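Local atomic coordinates of cytosol aminopeptidase (Coxiella burnetii, PDB entry 3IJ3), a protein that probably acts as a manganese-dependent metalloaminopeptidase of the M17 family, removing residues from the N-termini of peptides. Residues Gln114-Arg117 / Asp118-Glu121; Gly265-Leu268 / Leu269-Lys272. One frame throughout, in Å; residues are numbered along the deposited sequence. Where two conformers were deposited one is given.

Interaction 1: Gln114-Arg117 / Asp118-Glu121; sequences QLNR and DDFE
Asn-116 and Asp-118 meet at the start of a 3-10 turn that follows strand 111-114 and precedes helix 123-135 in the N-terminal domain. The side chain of Asn-116 makes an Asx turn: OD1 accepts the backbone N of Asp-118 at 2.8 Å, the donor lying above the amide plane. With chi1 at 179°, CG lies anti to the backbone N of Asn-116, which swings the short amide forward over the opening turn. Asparagine suits this place because its carbonyl is near enough to the main chain to take an amide there.

Backbone bonds make the turn proper. Asp-119 N donates to Asn-116 O at 2.9 Å, and Phe-120 N to Arg-117 O at 3.1 Å. A water bridges Asn-116 N, from which it accepts, and Asp-119 OD2, to which it donates.

Buried Leu-115 and Phe-120 supply the apolar packing, CD1 to CZ at 4.2 Å; Leu-115 also meets Tyr-126 and Leu-130 of helix 123-135. The Phe-120 ring turns its edge to Arg-117 O and Asn-116 O.

Arg-117, bent at chi2 and chi3, reaches forward along the chain, long enough for NH2 to form a salt bridge with Asp-123, while Phe-120 O lies at the guanidinium edge, near its plane and beside NH1.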
loop_
_atom_site.group_PDB
_atom_site.type_symbol
_atom_site.label_atom_id
_atom_site.label_comp_id
_atom_site.label_asym_id
_atom_site.label_seq_id
_atom_site.Cartn_x
_atom_site.Cartn_y
_atom_site.Cartn_z
ATOM N N GLN A 114 -27.597 -44.100 18.190
ATOM C CA GLN A 114 -28.058 -43.624 19.475
ATOM C C GLN A 114 -26.867 -43.435 20.376
ATOM O O GLN A 114 -25.845 -44.109 20.218
ATOM C CB GLN A 114 -29.000 -44.645 20.131
ATOM C CG GLN A 114 -28.264 -45.898 20.565
ATOM C CD GLN A 114 -29.155 -46.964 21.160
ATOM O OE1 GLN A 114 -30.383 -46.876 21.112
ATOM N NE2 GLN A 114 -28.533 -48.003 21.701
ATOM N N LEU A 115 -27.000 -42.502 21.311
ATOM C CA LEU A 115 -25.993 -42.257 22.341
ATOM C C LEU A 115 -26.511 -42.971 23.580
ATOM O O LEU A 115 -27.701 -43.318 23.640
ATOM C CB LEU A 115 -25.867 -40.771 22.663
ATOM C CG LEU A 115 -25.457 -39.878 21.494
ATOM C CD1 LEU A 115 -25.121 -38.474 22.057
ATOM C CD2 LEU A 115 -24.278 -40.470 20.759
ATOM N N ASN A 116 -25.640 -43.190 24.563
ATOM C CA ASN A 116 -26.025 -43.814 25.843
ATOM C C ASN A 116 -25.794 -42.812 26.970
ATOM O O ASN A 116 -24.685 -42.336 27.173
ATOM C CB ASN A 116 -25.217 -45.100 26.087
ATOM C CG ASN A 116 -25.557 -45.788 27.413
ATOM O OD1 ASN A 116 -26.308 -45.266 28.239
ATOM N ND2 ASN A 116 -24.998 -46.982 27.609
ATOM N N ARG A 117 -26.865 -42.492 27.692
ATOM C CA ARG A 117 -26.830 -41.549 28.823
ATOM C C ARG A 117 -25.755 -41.911 29.839
ATOM O O ARG A 117 -25.099 -41.032 30.398
ATOM C CB ARG A 117 -28.231 -41.508 29.462
ATOM C CG ARG A 117 -28.435 -40.763 30.781
ATOM C CD ARG A 117 -28.015 -39.303 30.760
ATOM N NE ARG A 117 -26.645 -39.101 31.231
ATOM C CZ ARG A 117 -26.302 -38.898 32.506
ATOM N NH1 ARG A 117 -25.028 -38.736 32.820
ATOM N NH2 ARG A 117 -27.215 -38.858 33.474
ATOM N N ASP A 118 -25.555 -43.212 30.049
ATOM C CA ASP A 118 -24.560 -43.693 31.000
ATOM C C ASP A 118 -23.122 -43.351 30.632
ATOM O O ASP A 118 -22.249 -43.451 31.478
ATOM C CB ASP A 118 -24.687 -45.211 31.187
ATOM C CG ASP A 118 -25.960 -45.605 31.903
ATOM O OD1 ASP A 118 -26.694 -44.706 32.374
ATOM O OD2 ASP A 118 -26.216 -46.818 32.006
ATOM N N ASP A 119 -22.873 -42.959 29.381
ATOM C CA ASP A 119 -21.519 -42.588 28.942
ATOM C C ASP A 119 -21.140 -41.158 29.309
ATOM O O ASP A 119 -20.010 -40.749 29.057
ATOM C CB ASP A 119 -21.385 -42.739 27.413
ATOM C CG ASP A 119 -21.389 -44.172 26.955
ATOM O OD1 ASP A 119 -21.024 -45.063 27.746
ATOM O OD2 ASP A 119 -21.737 -44.417 25.779
ATOM N N PHE A 120 -22.076 -40.403 29.891
ATOM C CA PHE A 120 -21.850 -39.000 30.267
ATOM C C PHE A 120 -21.945 -38.776 31.770
ATOM O O PHE A 120 -22.682 -39.470 32.459
ATOM C CB PHE A 120 -22.845 -38.121 29.515
ATOM C CG PHE A 120 -22.741 -38.278 28.025
ATOM C CD1 PHE A 120 -21.896 -37.460 27.284
ATOM C CD2 PHE A 120 -23.434 -39.290 27.370
ATOM C CE1 PHE A 120 -21.761 -37.635 25.909
ATOM C CE2 PHE A 120 -23.307 -39.472 25.986
ATOM C CZ PHE A 120 -22.474 -38.643 25.258
ATOM N N GLU A 121 -21.181 -37.803 32.258
ATOM C CA GLU A 121 -21.135 -37.449 33.691
ATOM C C GLU A 121 -22.472 -36.901 34.198
ATOM O O GLU A 121 -22.873 -37.163 35.332
ATOM C CB GLU A 121 -20.035 -36.401 33.896
ATOM C CG GLU A 121 -19.875 -35.836 35.332
ATOM C CD GLU A 121 -18.909 -34.640 35.370
ATOM O OE1 GLU A 121 -18.042 -34.545 34.469
ATOM O OE2 GLU A 121 -19.016 -33.793 36.287
HETATM O O HOH W 1 -22.957 -42.736 24.116
#

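Interaction 2: Gly265-Leu268 / Leu269-Lys272; sequences GGML and LMKK
Met-270 folds its side chain back against the carbonyls of Gly-266 and Met-267. Its chi1 of -69° sets CG beside the backbone N, and further bends at chi2 and chi3 keep the thioether close to the turn: CG is 3.4 Å from Gly-266 O, and CE lies 3.8 Å from the same oxygen. Met-267 is much straighter through chi1 and chi2 and extends to Leu-259 of a second subunit. Both methionines touch Phe-254 of their own chain, and they meet each other loosely, CG to CG at 4.5 Å. Flexible, unbranched methionine can adopt either shape in a buried place.

Between them runs a type I beta turn, Met-267 to Met-270, leading from helix 264-267 into a 3-10 segment. It lies beside the metal site of the catalytic domain, Met-270 about 5 Å from the bound lithium ion, and the chain runs on to the metal ligand Asp-273. Met-270 N donates to Met-267 O at 3.0 Å. Leu-269 N is instead taken by a water that also donates to Gly-265 O.

Leu-269 holds CD2 near Leu-268 C and packs on Trp-453. A second water links Leu-268 O, at 2.8 Å, to Lys-271 N, while Lys-271 NZ bonds to Asn-178 O.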
loop_
_atom_site.group_PDB
_atom_site.type_symbol
_atom_site.label_atom_id
_atom_site.label_comp_id
_atom_site.label_asym_id
_atom_site.label_seq_id
_atom_site.Cartn_x
_atom_site.Cartn_y
_atom_site.Cartn_z
ATOM N N GLY A 265 -10.496 -7.727 0.322
ATOM C CA GLY A 265 -10.425 -8.734 1.380
ATOM C C GLY A 265 -11.342 -8.350 2.519
ATOM O O GLY A 265 -12.017 -9.201 3.119
ATOM N N GLY A 266 -11.392 -7.054 2.842
ATOM C CA GLY A 266 -12.260 -6.604 3.919
ATOM C C GLY A 266 -13.758 -6.671 3.604
ATOM O O GLY A 266 -14.572 -6.799 4.490
ATOM N N MET A 267 -14.123 -6.597 2.342
ATOM C CA MET A 267 -15.527 -6.577 1.974
ATOM C C MET A 267 -16.102 -7.978 1.674
ATOM O O MET A 267 -17.313 -8.193 1.676
ATOM C CB MET A 267 -15.676 -5.664 0.740
ATOM C CG MET A 267 -17.007 -4.968 0.648
ATOM S SD MET A 267 -17.303 -4.127 -0.932
ATOM C CE MET A 267 -16.089 -2.795 -1.002
ATOM N N LEU A 268 -15.222 -8.947 1.467
ATOM C CA LEU A 268 -15.649 -10.260 1.025
ATOM C C LEU A 268 -16.702 -10.939 1.882
ATOM O O LEU A 268 -17.591 -11.605 1.351
ATOM C CB LEU A 268 -14.422 -11.167 0.879
ATOM C CG LEU A 268 -14.645 -12.536 0.284
ATOM C CD1 LEU A 268 -15.277 -12.441 -1.085
ATOM C CD2 LEU A 268 -13.310 -13.288 0.242
ATOM N N LEU A 269 -16.589 -10.831 3.205
ATOM C CA LEU A 269 -17.557 -11.510 4.101
ATOM C C LEU A 269 -18.664 -10.600 4.602
ATOM O O LEU A 269 -19.451 -11.010 5.456
ATOM C CB LEU A 269 -16.828 -12.058 5.337
ATOM C CG LEU A 269 -15.715 -13.077 5.084
ATOM C CD1 LEU A 269 -15.225 -13.620 6.406
ATOM C CD2 LEU A 269 -16.183 -14.219 4.193
ATOM N N MET A 270 -18.794 -9.404 4.022
ATOM C CA MET A 270 -19.689 -8.402 4.580
ATOM C C MET A 270 -21.197 -8.654 4.540
ATOM O O MET A 270 -21.955 -7.885 5.114
ATOM C CB MET A 270 -19.299 -7.019 4.138
ATOM C CG MET A 270 -17.998 -6.552 4.737
ATOM S SD MET A 270 -17.979 -6.479 6.571
ATOM C CE MET A 270 -17.180 -8.047 6.976
ATOM N N LYS A 271 -21.618 -9.719 3.876
ATOM C CA LYS A 271 -23.018 -10.160 3.997
ATOM C C LYS A 271 -23.258 -10.510 5.484
ATOM O O LYS A 271 -24.399 -10.559 5.942
ATOM C CB LYS A 271 -23.309 -11.382 3.113
ATOM C CG LYS A 271 -22.615 -12.677 3.524
ATOM C CD LYS A 271 -22.922 -13.796 2.539
ATOM C CE LYS A 271 -22.296 -15.095 2.988
ATOM N NZ LYS A 271 -22.597 -16.305 2.138
ATOM N N LYS A 272 -22.185 -10.751 6.259
ATOM C CA LYS A 272 -22.349 -11.130 7.674
ATOM C C LYS A 272 -22.474 -9.973 8.612
ATOM O O LYS A 272 -22.624 -10.194 9.826
ATOM C CB LYS A 272 -21.187 -12.024 8.176
ATOM C CG LYS A 272 -19.899 -11.284 8.583
ATOM C CD LYS A 272 -18.849 -12.275 9.049
ATOM C CE LYS A 272 -17.512 -11.619 9.386
ATOM N NZ LYS A 272 -17.645 -10.702 10.560
HETATM O O HOH W 2 -14.425 -9.746 4.762
HETATM O O HOH W 3 -20.356 -11.097 1.507
#

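Interaction 1 comes first along the chain, in the N-terminal domain, and interaction 2 follows in the catalytic domain. Their centres are 41 Å apart, with nearest atoms about 30 Å apart, and they lie on opposite sides of the chain's centre. They share no sheet: residues 114-121 lead from strand 111-114 of the six-stranded mixed sheet toward helix 123-135, whereas residues 265-272 run from helix 264-267 into the loop before helix 275-289. Interaction 2 also touches a second subunit of the six-chain assembly; interaction 1 meets no other chain. Interaction 2 leads directly to Asp-273, which binds lithium with Lys-250, Asp-255 and Glu-334 where the family's manganese would probably sit; interaction 1 is a turn far from that site.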